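Local coordinates for protein putative glucoamylase (PDB 4QT9) that is a putative glucoamylase with an alpha/alpha toroid fold and probably hydrolyses glycosidic bonds in glucose-containing saccharides, at residues F101-D106 with W116-K122. Sequence-based numbering, arbitrary orientation.
Sequences FLEKAD and WYGDTGK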
# COMPACT_ATOMS: atom_id res chain seq x y z
N PHE A 101 -0.86 -9.97 -18.47
CA PHE A 101 -2.18 -9.42 -18.13
C PHE A 101 -2.16 -7.89 -18.19
O PHE A 101 -3.06 -7.31 -18.78
CB PHE A 101 -2.66 -9.89 -16.73
CG PHE A 101 -3.95 -9.23 -16.29
CD1 PHE A 101 -5.19 -9.75 -16.66
CD2 PHE A 101 -3.93 -8.07 -15.51
CE1 PHE A 101 -6.37 -9.13 -16.24
CE2 PHE A 101 -5.11 -7.47 -15.08
CZ PHE A 101 -6.33 -8.00 -15.46
N LEU A 102 -1.15 -7.25 -17.59
CA LEU A 102 -1.05 -5.78 -17.56
C LEU A 102 -0.85 -5.16 -18.95
O LEU A 102 -1.27 -4.01 -19.18
CB LEU A 102 0.07 -5.32 -16.62
CG LEU A 102 -0.14 -5.64 -15.12
CD1 LEU A 102 1.10 -5.33 -14.32
CD2 LEU A 102 -1.32 -4.86 -14.54
N GLU A 103 -0.24 -5.92 -19.88
CA GLU A 103 -0.01 -5.45 -21.25
C GLU A 103 -1.33 -5.44 -22.03
O GLU A 103 -1.47 -4.66 -22.97
CB GLU A 103 1.02 -6.33 -21.97
CG GLU A 103 2.45 -6.24 -21.43
CD GLU A 103 3.44 -7.22 -22.03
OE1 GLU A 103 3.03 -8.34 -22.42
OE2 GLU A 103 4.64 -6.87 -22.09
N LYS A 104 -2.30 -6.26 -21.59
CA LYS A 104 -3.60 -6.44 -22.25
C LYS A 104 -4.78 -5.73 -21.56
O LYS A 104 -5.71 -5.32 -22.26
CB LYS A 104 -3.91 -7.96 -22.35
CG LYS A 104 -3.09 -8.64 -23.46
CD LYS A 104 -2.85 -10.14 -23.25
CE LYS A 104 -3.91 -11.04 -23.84
NZ LYS A 104 -3.47 -12.46 -23.91
N ALA A 105 -4.76 -5.60 -20.21
CA ALA A 105 -5.86 -5.04 -19.42
C ALA A 105 -6.11 -3.59 -19.76
O ALA A 105 -5.21 -2.92 -20.24
CB ALA A 105 -5.55 -5.18 -17.94
N ASP A 106 -7.35 -3.11 -19.55
CA ASP A 106 -7.77 -1.72 -19.82
C ASP A 106 -6.90 -0.70 -19.11
O ASP A 106 -6.57 -0.88 -17.95
CB ASP A 106 -9.22 -1.50 -19.39
CG ASP A 106 -10.24 -2.17 -20.28
OD1 ASP A 106 -9.84 -2.70 -21.36
OD2 ASP A 106 -11.45 -2.15 -19.92
N TRP A 116 -10.21 -4.48 -12.25
CA TRP A 116 -10.54 -5.24 -13.46
C TRP A 116 -11.16 -6.55 -13.08
O TRP A 116 -10.94 -7.07 -11.98
CB TRP A 116 -9.34 -5.60 -14.37
CG TRP A 116 -8.30 -4.58 -14.67
CD1 TRP A 116 -8.23 -3.80 -15.80
CD2 TRP A 116 -7.05 -4.42 -13.99
NE1 TRP A 116 -7.05 -3.10 -15.80
CE2 TRP A 116 -6.30 -3.47 -14.72
CE3 TRP A 116 -6.52 -4.93 -12.79
CZ2 TRP A 116 -5.02 -3.07 -14.31
CZ3 TRP A 116 -5.27 -4.52 -12.39
CH2 TRP A 116 -4.52 -3.62 -13.16
N TYR A 117 -11.82 -7.17 -14.04
CA TYR A 117 -12.23 -8.56 -13.98
C TYR A 117 -10.98 -9.29 -14.43
O TYR A 117 -10.48 -8.98 -15.52
CB TYR A 117 -13.45 -8.82 -14.88
CG TYR A 117 -14.68 -8.03 -14.47
CD1 TYR A 117 -15.50 -8.48 -13.44
CD2 TYR A 117 -15.06 -6.89 -15.17
CE1 TYR A 117 -16.65 -7.77 -13.07
CE2 TYR A 117 -16.21 -6.18 -14.82
CZ TYR A 117 -17.00 -6.63 -13.77
OH TYR A 117 -18.15 -5.93 -13.44
N GLY A 118 -10.41 -10.10 -13.55
CA GLY A 118 -9.15 -10.81 -13.77
C GLY A 118 -9.10 -11.76 -14.95
O GLY A 118 -8.01 -12.02 -15.49
N ASP A 119 -10.26 -12.25 -15.39
CA ASP A 119 -10.35 -13.18 -16.51
C ASP A 119 -10.39 -12.48 -17.87
O ASP A 119 -10.03 -13.12 -18.85
CB ASP A 119 -11.56 -14.13 -16.36
CG ASP A 119 -12.88 -13.51 -15.94
OD1 ASP A 119 -13.01 -12.26 -16.00
OD2 ASP A 119 -13.80 -14.27 -15.56
N THR A 120 -10.85 -11.22 -17.94
CA THR A 120 -10.96 -10.49 -19.22
C THR A 120 -10.07 -9.24 -19.29
O THR A 120 -9.74 -8.79 -20.38
CB THR A 120 -12.42 -10.08 -19.51
OG1 THR A 120 -12.86 -9.19 -18.50
CG2 THR A 120 -13.38 -11.28 -19.58
N GLY A 121 -9.70 -8.68 -18.13
CA GLY A 121 -8.89 -7.47 -18.09
C GLY A 121 -9.69 -6.21 -18.37
O GLY A 121 -9.13 -5.13 -18.56
N LYS A 122 -11.02 -6.34 -18.37
CA LYS A 122 -11.93 -5.22 -18.55
C LYS A 122 -12.14 -4.49 -17.22
O LYS A 122 -12.21 -5.14 -16.17
CB LYS A 122 -13.28 -5.70 -19.12
CG LYS A 122 -13.17 -6.33 -20.52
CD LYS A 122 -13.01 -5.30 -21.65
CE LYS A 122 -13.18 -5.95 -23.00
NZ LYS A 122 -12.73 -5.07 -24.11
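Two hydrogen bonds, both nearly linear, tie the chain leaving helix 88-104 to the following hairpin. Asp106 N donates to Gly121 O at 2.9 Å with an N-H...O angle of 171°, and Trp116 NE1 donates to Asp106 O at 3.1 Å and 170°, so Asp106 is held through both backbone NH and carbonyl. A CA-H...O contact, Ala105 CA to Gly121 O at 3.4 Å, adds to the first. The Asp106 carboxylate lies against Lys122 (OD2 to CA, 3.4 Å), and OD2 accepts a hydrogen bond from Val123 N.

Aromatic contacts centre on the Trp116 indole. Phe101 presents its edge to the six-membered ring, with centroids 5.2 Å apart and planes at 90°: a T-shaped pair. The same face takes a CH-pi contact from Ala105 CB, 3.7 Å from the centroid of the five-membered ring and 28° off its normal. Leu102 CD2 packs 3.7 Å from Trp116 CH2 and continues the apolar layer toward Leu141 and Leu145 of helix 135-152.

Helix 88-104, probably one of the alpha/alpha toroid's helices, packs on a beta-hairpin that lies between it and helix 135-152. Strand 115-117 pairs antiparallel with 123-124 and, on its other side, with 64-66, where Val65 also touches Phe101 and Trp116.

At the turn the absence of a side chain on Gly121 lets the backbones come close, Ala105 CA to Gly121 CA 4.1 Å. Gly121 N bonds to Tyr117 O at 2.7 Å, and its positive phi of 78° favours glycine; an ideal CB would sit 3.2 Å from Ala105 CA, too tight. Gly121 CA lies 3.5 Å from Phe101 CE1.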